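Long-range contacts in prenyltransference for protein (Lavandula lanata, PDB 5HC8), which joins two dimethylallyl diphosphate molecules head-to-middle into lavandulyl diphosphate, as a prenyltransferase of the undecaprenyl diphosphate synthase family: residues A[21-26]-A[219-224]; A[188-193]-A[230-235]. All coordinates share one frame; numbering follows the deposited sequence.

Contact 1. Residues A[21-26]-A[219-224]; sequences DGHRKW and LFPDFG. With MG (magnesium ion), chain B; PIS (trihydrogen thiodiphosphate), chain C; ISY (3-methylbut-3-enylsulfanyl(phosphonooxy)phosphinic acid), chain F; 61G (2-methylbuta-1,3-diene), chain D.
O4 of the bound thiodiphosphate is gripped twice by H23, the residue whose imidazole lies beside F220 and P221: the backbone N lies 2.9 Å away and ND1, with O4 at the ring edge, 2.7 Å. K25 N reaches O3 of the same ligand at 2.8 Å. Just upstream, D21 OD1 binds the magnesium ion at 2.1 Å while OD2 forms a salt bridge with R193. The D21 carbonyl faces the other way and accepts F220 N at 2.9 Å, a bond with an N-H...O angle of 151°. CG of W26 is anti to its backbone N (chi1 -176°), and the indole takes P221 CB over one face, 3.4 Å from the centroid of the five-membered ring, in a CH-pi contact. At its rim, NE1 donates to D222 OD1 at 3.0 Å, arriving from above the carboxylate plane. An alanine in place of W26 would probably leave D222 without its indole mate and open a gap against P221. Ligand-binding N-H groups cluster at the start of helix 23-30, where the helix end would also favour the diphosphate charge, and loop 219-224 packs behind them.

Contact 2. Residues A[188-193]-A[230-235]; sequences PDLLIR and DALASY. With ISY (3-methylbut-3-enylsulfanyl(phosphonooxy)phosphinic acid), chain F.
I192 and A231 make a tight apolar contact between strand 190-193 and helix 225-237: CD1 of the isoleucine presses to 3.4 Å from the alanine CB, closer than carbon atoms usually pack, and CG1 lies just behind. L190, two residues back on the same side of the strand, sets its CG anti to the backbone N (chi1 173°). The CD2 branch beyond it meets L232 CD1 at 3.5 Å, the two leucine side chains crossing at about a right angle, while L190 CB lies 4.0 Å from Y235 CD1. The strand is an inner member of the six-stranded parallel sheet of this undecaprenyl diphosphate synthase family fold, between strands 15-19 and 212-215. The helix lies across it in a roughly antiparallel sense: the axes of segments 190-193 and 230-235 approach to 9.7 Å, with their N-to-C directions 138° apart. Contacts with polar atoms gather where the chain enters the strand. There Y235 CE1 stands 3.4 Å from the D189 carbonyl O, and the phenol oxygen OH approaches D189 CB at 3.6 Å. The aspartate carboxylate itself is held elsewhere, by the backbone N of H15 and by R240. Ligand binding falls to R193, which leaves the strand away from the helix: extended from CG to NE, it brings NH2 to 3.0 Å from O4 of the substrate analogue, in the guanidinium plane, while NH1 bonds to S201 OG and the R199 carbonyl.

How the contacts relate
Both contacts are buried, with centres about 17 Å apart, and they use two parts of one run of chain: contact 1 takes the loop leading into helix 225-237, contact 2 the helix itself. Contact 1 lies at the ligand-bearing end of the fold and combines metal coordination, backbone hydrogen bonds and an indole face; contact 2 joins a helix to the sheet largely through aliphatic and aromatic carbons, with polar atoms mainly where D189 meets Y235. The D21-R193 pair joins the two contacts directly, as does, on the apolar side, F223 CZ, 4.1 Å from I192 CG2. Each also reaches the same substrate analogue, contact 1 through magnesium, contact 2 directly through R193.

Contact 1. Residues A[21-26]-A[219-224]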
ATOM      1  N   ASP A  21       4.257   1.676 -16.655  1.00 24.30           N
ATOM      2  CA  ASP A  21       4.488   0.270 -16.860  1.00 23.87           C
ATOM      3  C   ASP A  21       4.043  -0.118 -18.262  1.00 24.00           C
ATOM      4  O   ASP A  21       3.247   0.610 -18.886  1.00 24.05           O
ATOM      5  CB  ASP A  21       3.742  -0.529 -15.768  1.00 26.74           C
ATOM      6  CG  ASP A  21       4.341  -1.927 -15.516  1.00 26.63           C
ATOM      7  OD1 ASP A  21       5.546  -2.023 -15.771  1.00 25.83           O
ATOM      8  OD2 ASP A  21       3.591  -2.884 -15.172  1.00 25.35           O
ATOM      9  N   GLY A  22       4.456  -1.290 -18.723  1.00 28.44           N
ATOM     10  CA  GLY A  22       3.916  -1.867 -19.957  1.00 28.36           C
ATOM     11  C   GLY A  22       4.751  -1.487 -21.175  1.00 30.14           C
ATOM     12  O   GLY A  22       4.352  -1.726 -22.303  1.00 29.24           O
ATOM     13  N   HIS A  23       5.922  -0.920 -20.962  1.00 27.19           N
ATOM     14  CA  HIS A  23       6.755  -0.447 -22.098  1.00 29.99           C
ATOM     15  C   HIS A  23       7.315  -1.560 -22.956  1.00 29.38           C
ATOM     16  O   HIS A  23       7.357  -1.440 -24.151  1.00 33.68           O
ATOM     17  CB  HIS A  23       7.915   0.410 -21.611  1.00 28.74           C
ATOM     18  CG  HIS A  23       7.495   1.644 -20.877  1.00 30.24           C
ATOM     19  ND1 HIS A  23       7.256   1.657 -19.516  1.00 30.09           N
ATOM     20  CD2 HIS A  23       7.324   2.913 -21.291  1.00 30.48           C
ATOM     21  CE1 HIS A  23       6.952   2.888 -19.142  1.00 29.46           C
ATOM     22  NE2 HIS A  23       6.991   3.666 -20.201  1.00 30.56           N
ATOM     23  N   ARG A  24       7.829  -2.610 -22.366  1.00 34.62           N
ATOM     24  CA  ARG A  24       8.288  -3.756 -23.147  1.00 36.23           C
ATOM     25  C   ARG A  24       7.143  -4.532 -23.821  1.00 37.80           C
ATOM     26  O   ARG A  24       7.260  -4.905 -24.983  1.00 37.56           O
ATOM     27  CB  ARG A  24       9.134  -4.642 -22.246  1.00 42.65           C
ATOM     28  CG  ARG A  24       9.465  -6.061 -22.780  1.00 54.99           C
ATOM     29  CD  ARG A  24      10.280  -6.851 -21.756  1.00 63.06           C
ATOM     30  NE  ARG A  24      10.536  -5.997 -20.579  1.00 79.88           N
ATOM     31  CZ  ARG A  24      11.591  -5.201 -20.377  1.00 79.36           C
ATOM     32  NH1 ARG A  24      12.611  -5.168 -21.247  1.00 75.45           N
ATOM     33  NH2 ARG A  24      11.624  -4.469 -19.260  1.00 72.55           N
ATOM     34  N   LYS A  25       6.042  -4.776 -23.127  1.00 34.63           N
ATOM     35  CA  LYS A  25       4.837  -5.350 -23.754  1.00 37.37           C
ATOM     36  C   LYS A  25       4.422  -4.538 -24.978  1.00 34.93           C
ATOM     37  O   LYS A  25       4.106  -5.089 -26.034  1.00 36.81           O
ATOM     38  CB  LYS A  25       3.653  -5.435 -22.779  1.00 39.85           C
ATOM     39  CG  LYS A  25       3.853  -6.403 -21.602  1.00 48.33           C
ATOM     40  CD  LYS A  25       2.681  -6.383 -20.625  1.00 47.49           C
ATOM     41  CE  LYS A  25       2.924  -7.263 -19.385  1.00 57.69           C
ATOM     42  NZ  LYS A  25       2.134  -6.797 -18.185  1.00 59.35           N
ATOM     43  N   TRP A  26       4.446  -3.218 -24.845  1.00 31.58           N
ATOM     44  CA  TRP A  26       4.081  -2.331 -25.936  1.00 29.94           C
ATOM     45  C   TRP A  26       5.075  -2.492 -27.090  1.00 33.31           C
ATOM     46  O   TRP A  26       4.682  -2.563 -28.225  1.00 35.45           O
ATOM     47  CB  TRP A  26       4.108  -0.884 -25.467  1.00 31.74           C
ATOM     48  CG  TRP A  26       3.647   0.131 -26.508  1.00 30.76           C
ATOM     49  CD1 TRP A  26       2.390   0.523 -26.737  1.00 32.99           C
ATOM     50  CD2 TRP A  26       4.472   0.855 -27.434  1.00 34.19           C
ATOM     51  NE1 TRP A  26       2.339   1.466 -27.715  1.00 35.08           N
ATOM     52  CE2 TRP A  26       3.607   1.701 -28.171  1.00 31.99           C
ATOM     53  CE3 TRP A  26       5.856   0.907 -27.683  1.00 36.54           C
ATOM     54  CZ2 TRP A  26       4.068   2.577 -29.148  1.00 34.87           C
ATOM     55  CZ3 TRP A  26       6.323   1.816 -28.651  1.00 35.81           C
ATOM     56  CH2 TRP A  26       5.422   2.642 -29.363  1.00 35.91           C
ATOM     57  N   LEU A 219      -1.218   0.387 -21.930  1.00 30.01           N
ATOM     58  CA  LEU A 219       0.216   0.304 -21.794  1.00 28.48           C
ATOM     59  C   LEU A 219       0.762   1.732 -21.817  1.00 26.14           C
ATOM     60  O   LEU A 219       0.262   2.609 -22.540  1.00 27.28           O
ATOM     61  CB  LEU A 219       0.821  -0.573 -22.917  1.00 30.58           C
ATOM     62  CG  LEU A 219       0.289  -2.007 -23.063  1.00 30.73           C
ATOM     63  CD1 LEU A 219       1.056  -2.659 -24.207  1.00 33.94           C
ATOM     64  CD2 LEU A 219       0.384  -2.814 -21.765  1.00 32.08           C
ATOM     65  N   PHE A 220       1.736   2.025 -20.978  1.00 24.17           N
ATOM     66  CA  PHE A 220       2.010   3.431 -20.764  1.00 24.89           C
ATOM     67  C   PHE A 220       2.413   4.205 -22.060  1.00 27.54           C
ATOM     68  O   PHE A 220       2.136   5.405 -22.152  1.00 31.50           O
ATOM     69  CB  PHE A 220       3.042   3.711 -19.740  1.00 26.98           C
ATOM     70  CG  PHE A 220       3.055   5.180 -19.332  1.00 25.66           C
ATOM     71  CD1 PHE A 220       2.078   5.675 -18.489  1.00 25.64           C
ATOM     72  CD2 PHE A 220       3.997   6.043 -19.817  1.00 24.48           C
ATOM     73  CE1 PHE A 220       2.032   7.007 -18.163  1.00 24.88           C
ATOM     74  CE2 PHE A 220       3.983   7.368 -19.448  1.00 25.66           C
ATOM     75  CZ  PHE A 220       2.997   7.846 -18.624  1.00 27.18           C
ATOM     76  N   PRO A 221       3.123   3.562 -23.014  1.00 25.71           N
ATOM     77  CA  PRO A 221       3.358   4.349 -24.230  1.00 29.07           C
ATOM     78  C   PRO A 221       2.065   4.845 -24.929  1.00 31.84           C
ATOM     79  O   PRO A 221       2.130   5.812 -25.706  1.00 32.01           O
ATOM     80  CB  PRO A 221       4.132   3.377 -25.119  1.00 31.44           C
ATOM     81  CG  PRO A 221       4.908   2.580 -24.181  1.00 30.06           C
ATOM     82  CD  PRO A 221       3.884   2.318 -23.039  1.00 29.85           C
ATOM     83  N   ASP A 222       0.936   4.179 -24.690  1.00 30.49           N
ATOM     84  CA  ASP A 222      -0.385   4.604 -25.235  1.00 31.39           C
ATOM     85  C   ASP A 222      -1.147   5.577 -24.324  1.00 34.65           C
ATOM     86  O   ASP A 222      -2.234   6.034 -24.679  1.00 32.51           O
ATOM     87  CB  ASP A 222      -1.269   3.373 -25.528  1.00 31.81           C
ATOM     88  CG  ASP A 222      -0.727   2.514 -26.647  1.00 33.53           C
ATOM     89  OD1 ASP A 222      -0.121   3.096 -27.577  1.00 31.54           O
ATOM     90  OD2 ASP A 222      -0.847   1.266 -26.550  1.00 34.55           O
ATOM     91  N   PHE A 223      -0.556   5.928 -23.183  1.00 29.12           N
ATOM     92  CA  PHE A 223      -1.247   6.639 -22.131  1.00 29.57           C
ATOM     93  C   PHE A 223      -1.096   8.121 -22.364  1.00 31.46           C
ATOM     94  O   PHE A 223      -0.004   8.632 -22.411  1.00 32.06           O
ATOM     95  CB  PHE A 223      -0.605   6.302 -20.775  1.00 29.90           C
ATOM     96  CG  PHE A 223      -1.363   6.802 -19.601  1.00 29.54           C
ATOM     97  CD1 PHE A 223      -1.204   8.113 -19.174  1.00 30.00           C
ATOM     98  CD2 PHE A 223      -2.227   5.978 -18.892  1.00 30.58           C
ATOM     99  CE1 PHE A 223      -1.875   8.616 -18.056  1.00 30.21           C
ATOM    100  CE2 PHE A 223      -2.908   6.489 -17.785  1.00 32.02           C
ATOM    101  CZ  PHE A 223      -2.734   7.805 -17.378  1.00 31.48           C
ATOM    102  N   GLY A 224      -2.202   8.812 -22.506  1.00 32.36           N
ATOM    103  CA  GLY A 224      -2.154  10.242 -22.743  1.00 34.11           C
ATOM    104  C   GLY A 224      -3.032  11.042 -21.857  1.00 32.29           C
ATOM    105  O   GLY A 224      -3.510  10.570 -20.791  1.00 30.42           O
TER
HETATM  106 MG    MG B 401       6.827  -3.714 -15.860  1.00 31.15          MG
HETATM  107  P1  PIS C 402       7.009  -4.157 -19.042  1.00 32.20           P
HETATM  108  O1  PIS C 402       8.155  -3.034 -19.126  1.00 31.06           O
HETATM  109  P2  PIS C 402       8.446  -1.799 -18.168  1.00 30.50           P
HETATM  110  S1  PIS C 402       8.357  -2.487 -16.674  1.00 45.48           S
HETATM  111  O2  PIS C 402       6.061  -3.976 -17.837  1.00 30.55           O
HETATM  112  O3  PIS C 402       6.235  -4.149 -20.359  1.00 31.66           O
HETATM  113  O4  PIS C 402       7.322  -0.859 -18.433  1.00 29.23           O
HETATM  114  O5  PIS C 402       7.804  -5.474 -18.773  1.00 31.46           O
HETATM  115  O6  PIS C 402       9.922  -1.303 -18.551  1.00 33.77           O
HETATM  116  P1  ISY F 405       6.789  -5.213 -11.474  1.00 31.31           P
HETATM  117  O2  ISY F 405       7.780  -3.885 -11.520  1.00 34.67           O
HETATM  118  P3  ISY F 405       7.966  -2.831 -12.677  1.00 33.65           P
HETATM  119  O4  ISY F 405       5.543  -5.033 -12.428  1.00 36.30           O
HETATM  120  O5  ISY F 405       6.347  -5.604 -10.034  1.00 31.38           O
HETATM  121  O6  ISY F 405       7.660  -6.344 -12.005  1.00 33.52           O
HETATM  122  O7  ISY F 405       7.834  -3.475 -14.010  1.00 31.62           O
HETATM  123  O8  ISY F 405       9.299  -2.000 -12.383  1.00 33.91           O
HETATM  124  S9  ISY F 405       6.255  -1.564 -12.506  1.00 34.30           S
HETATM  125  C10 ISY F 405       6.797  -0.460 -11.223  1.00 36.99           C
HETATM  126  C11 ISY F 405       6.983   0.822 -11.994  1.00 40.63           C
HETATM  127  C12 ISY F 405       8.221   1.660 -11.847  1.00 35.30           C
HETATM  128  C13 ISY F 405       8.321   2.898 -12.614  1.00 37.95           C
HETATM  129  C14 ISY F 405       9.410   1.169 -11.110  1.00 36.43           C
HETATM  130  CAC 61G D 403      11.057   1.430 -14.971  1.00 28.00           C
HETATM  131  CAE 61G D 403      10.625   2.167 -16.263  1.00 38.77           C
HETATM  132  CAB 61G D 403      10.906   3.603 -16.615  1.00 37.81           C
HETATM  133  CAD 61G D 403       9.731   1.476 -17.123  1.00 35.38           C
HETATM  134  CAA 61G D 403       9.480   0.139 -16.714  1.00 44.92           C
HETATM  135  O   HOH W   1       5.353  -4.852 -15.006  1.00 27.26           O
HETATM  136  O   HOH W   2       8.075  -5.541 -16.184  1.00 33.18           O

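Contact 2. Residues A[188-193]-A[230-235]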
ATOM      1  N   PRO A 188      -0.823  10.609  -1.868  1.00 23.56           N
ATOM      2  CA  PRO A 188      -1.682  10.788  -3.033  1.00 23.87           C
ATOM      3  C   PRO A 188      -3.125  10.591  -2.699  1.00 23.04           C
ATOM      4  O   PRO A 188      -3.463   9.723  -1.908  1.00 23.25           O
ATOM      5  CB  PRO A 188      -1.196   9.735  -4.052  1.00 25.63           C
ATOM      6  CG  PRO A 188      -0.067   9.048  -3.420  1.00 24.88           C
ATOM      7  CD  PRO A 188       0.121   9.485  -2.018  1.00 24.50           C
ATOM      8  N   ASP A 189      -3.979  11.407  -3.340  1.00 22.30           N
ATOM      9  CA  ASP A 189      -5.407  11.186  -3.333  1.00 22.18           C
ATOM     10  C   ASP A 189      -5.775  10.077  -4.323  1.00 20.49           C
ATOM     11  O   ASP A 189      -6.758   9.322  -4.123  1.00 19.41           O
ATOM     12  CB  ASP A 189      -6.089  12.508  -3.716  1.00 23.03           C
ATOM     13  CG  ASP A 189      -5.815  13.573  -2.692  1.00 27.85           C
ATOM     14  OD1 ASP A 189      -6.295  13.393  -1.562  1.00 28.14           O
ATOM     15  OD2 ASP A 189      -5.027  14.470  -2.981  1.00 29.07           O
ATOM     16  N   LEU A 190      -5.012  10.007  -5.402  1.00 19.99           N
ATOM     17  CA  LEU A 190      -5.314   9.109  -6.517  1.00 20.63           C
ATOM     18  C   LEU A 190      -3.986   8.515  -7.028  1.00 19.96           C
ATOM     19  O   LEU A 190      -3.055   9.262  -7.249  1.00 21.36           O
ATOM     20  CB  LEU A 190      -5.982   9.869  -7.664  1.00 22.18           C
ATOM     21  CG  LEU A 190      -6.215   9.148  -8.971  1.00 20.43           C
ATOM     22  CD1 LEU A 190      -7.152   7.999  -8.778  1.00 20.65           C
ATOM     23  CD2 LEU A 190      -6.713  10.078 -10.141  1.00 22.24           C
ATOM     24  N   LEU A 191      -3.936   7.202  -7.204  1.00 21.00           N
ATOM     25  CA  LEU A 191      -2.747   6.515  -7.678  1.00 21.47           C
ATOM     26  C   LEU A 191      -3.222   5.821  -8.930  1.00 22.77           C
ATOM     27  O   LEU A 191      -4.159   5.034  -8.888  1.00 21.24           O
ATOM     28  CB  LEU A 191      -2.258   5.477  -6.685  1.00 21.04           C
ATOM     29  CG  LEU A 191      -1.124   4.571  -7.207  1.00 24.60           C
ATOM     30  CD1 LEU A 191       0.124   5.379  -7.362  1.00 27.39           C
ATOM     31  CD2 LEU A 191      -0.863   3.513  -6.129  1.00 26.14           C
ATOM     32  N   ILE A 192      -2.534   6.116 -10.015  1.00 21.20           N
ATOM     33  CA  ILE A 192      -2.797   5.517 -11.285  1.00 23.82           C
ATOM     34  C   ILE A 192      -1.699   4.505 -11.645  1.00 22.15           C
ATOM     35  O   ILE A 192      -0.548   4.835 -11.653  1.00 21.16           O
ATOM     36  CB  ILE A 192      -2.833   6.597 -12.366  1.00 24.71           C
ATOM     37  CG1 ILE A 192      -3.979   7.587 -12.108  1.00 24.16           C
ATOM     38  CG2 ILE A 192      -3.032   5.983 -13.727  1.00 23.03           C
ATOM     39  CD1 ILE A 192      -3.913   8.848 -13.017  1.00 23.42           C
ATOM     40  N   ARG A 193      -2.099   3.323 -12.081  1.00 20.77           N
ATOM     41  CA  ARG A 193      -1.133   2.393 -12.627  1.00 22.17           C
ATOM     42  C   ARG A 193      -1.560   1.862 -13.962  1.00 24.48           C
ATOM     43  O   ARG A 193      -2.609   1.286 -14.091  1.00 22.77           O
ATOM     44  CB  ARG A 193      -0.832   1.230 -11.672  1.00 22.09           C
ATOM     45  CG  ARG A 193       0.170   0.222 -12.245  1.00 22.09           C
ATOM     46  CD  ARG A 193       0.659  -0.799 -11.223  1.00 23.90           C
ATOM     47  NE  ARG A 193       1.560  -1.685 -11.927  1.00 23.52           N
ATOM     48  CZ  ARG A 193       2.641  -2.254 -11.404  1.00 24.35           C
ATOM     49  NH1 ARG A 193       2.955  -2.144 -10.119  1.00 23.83           N
ATOM     50  NH2 ARG A 193       3.409  -2.984 -12.176  1.00 23.38           N
ATOM     51  N   ASP A 230      -9.724  10.109 -17.621  1.00 25.46           N
ATOM     52  CA  ASP A 230     -10.520   8.969 -17.276  1.00 26.05           C
ATOM     53  C   ASP A 230     -10.320   8.600 -15.777  1.00 26.49           C
ATOM     54  O   ASP A 230     -11.314   8.276 -15.055  1.00 26.47           O
ATOM     55  CB  ASP A 230     -10.162   7.804 -18.151  1.00 26.95           C
ATOM     56  CG  ASP A 230     -10.754   7.905 -19.525  1.00 32.25           C
ATOM     57  OD1 ASP A 230     -11.662   8.720 -19.744  1.00 29.21           O
ATOM     58  OD2 ASP A 230     -10.320   7.142 -20.388  1.00 31.73           O
ATOM     59  N   ALA A 231      -9.058   8.649 -15.327  1.00 25.11           N
ATOM     60  CA  ALA A 231      -8.726   8.347 -13.910  1.00 25.04           C
ATOM     61  C   ALA A 231      -9.346   9.382 -13.020  1.00 28.49           C
ATOM     62  O   ALA A 231      -9.932   9.017 -11.979  1.00 27.16           O
ATOM     63  CB  ALA A 231      -7.216   8.282 -13.742  1.00 24.88           C
ATOM     64  N   LEU A 232      -9.304  10.663 -13.442  1.00 27.92           N
ATOM     65  CA  LEU A 232      -9.940  11.708 -12.649  1.00 28.13           C
ATOM     66  C   LEU A 232     -11.485  11.562 -12.525  1.00 28.10           C
ATOM     67  O   LEU A 232     -12.044  11.855 -11.480  1.00 30.07           O
ATOM     68  CB  LEU A 232      -9.625  13.080 -13.160  1.00 32.96           C
ATOM     69  CG  LEU A 232      -8.413  13.841 -12.660  1.00 44.33           C
ATOM     70  CD1 LEU A 232      -7.528  13.130 -11.691  1.00 46.07           C
ATOM     71  CD2 LEU A 232      -7.573  14.293 -13.841  1.00 47.23           C
ATOM     72  N   ALA A 233     -12.133  11.156 -13.596  1.00 29.92           N
ATOM     73  CA  ALA A 233     -13.564  10.909 -13.622  1.00 28.59           C
ATOM     74  C   ALA A 233     -13.897   9.732 -12.716  1.00 28.24           C
ATOM     75  O   ALA A 233     -14.930   9.746 -12.068  1.00 28.97           O
ATOM     76  CB  ALA A 233     -14.009  10.618 -15.036  1.00 29.46           C
ATOM     77  N   SER A 234     -13.098   8.653 -12.747  1.00 27.59           N
ATOM     78  CA  SER A 234     -13.316   7.558 -11.807  1.00 30.21           C
ATOM     79  C   SER A 234     -13.207   8.084 -10.375  1.00 31.15           C
ATOM     80  O   SER A 234     -14.068   7.739  -9.504  1.00 31.27           O
ATOM     81  CB  SER A 234     -12.359   6.379 -12.127  1.00 30.50           C
ATOM     82  OG  SER A 234     -12.380   5.316 -11.183  1.00 29.40           O
ATOM     83  N   TYR A 235     -12.151   8.896 -10.125  1.00 27.27           N
ATOM     84  CA  TYR A 235     -11.935   9.536  -8.850  1.00 29.90           C
ATOM     85  C   TYR A 235     -13.166  10.291  -8.360  1.00 33.05           C
ATOM     86  O   TYR A 235     -13.590  10.109  -7.237  1.00 29.17           O
ATOM     87  CB  TYR A 235     -10.756  10.486  -8.878  1.00 30.44           C
ATOM     88  CG  TYR A 235     -10.454  11.116  -7.558  1.00 28.74           C
ATOM     89  CD1 TYR A 235      -9.800  10.377  -6.541  1.00 27.26           C
ATOM     90  CD2 TYR A 235     -10.846  12.424  -7.269  1.00 28.04           C
ATOM     91  CE1 TYR A 235      -9.550  10.925  -5.348  1.00 26.49           C
ATOM     92  CE2 TYR A 235     -10.563  12.979  -6.043  1.00 28.76           C
ATOM     93  CZ  TYR A 235      -9.932  12.221  -5.105  1.00 27.20           C
ATOM     94  OH  TYR A 235      -9.661  12.764  -3.898  1.00 32.44           O
TER
HETATM   95  P1  ISY F 405       6.789  -5.213 -11.474  1.00 31.31           P
HETATM   96  O2  ISY F 405       7.780  -3.885 -11.520  1.00 34.67           O
HETATM   97  P3  ISY F 405       7.966  -2.831 -12.677  1.00 33.65           P
HETATM   98  O4  ISY F 405       5.543  -5.033 -12.428  1.00 36.30           O
HETATM   99  O5  ISY F 405       6.347  -5.604 -10.034  1.00 31.38           O
HETATM  100  O6  ISY F 405       7.660  -6.344 -12.005  1.00 33.52           O
HETATM  101  O7  ISY F 405       7.834  -3.475 -14.010  1.00 31.62           O
HETATM  102  O8  ISY F 405       9.299  -2.000 -12.383  1.00 33.91           O
HETATM  103  S9  ISY F 405       6.255  -1.564 -12.506  1.00 34.30           S
HETATM  104  C10 ISY F 405       6.797  -0.460 -11.223  1.00 36.99           C
HETATM  105  C11 ISY F 405       6.983   0.822 -11.994  1.00 40.63           C
HETATM  106  C12 ISY F 405       8.221   1.660 -11.847  1.00 35.30           C
HETATM  107  C13 ISY F 405       8.321   2.898 -12.614  1.00 37.95           C
HETATM  108  C14 ISY F 405       9.410   1.169 -11.110  1.00 36.43           C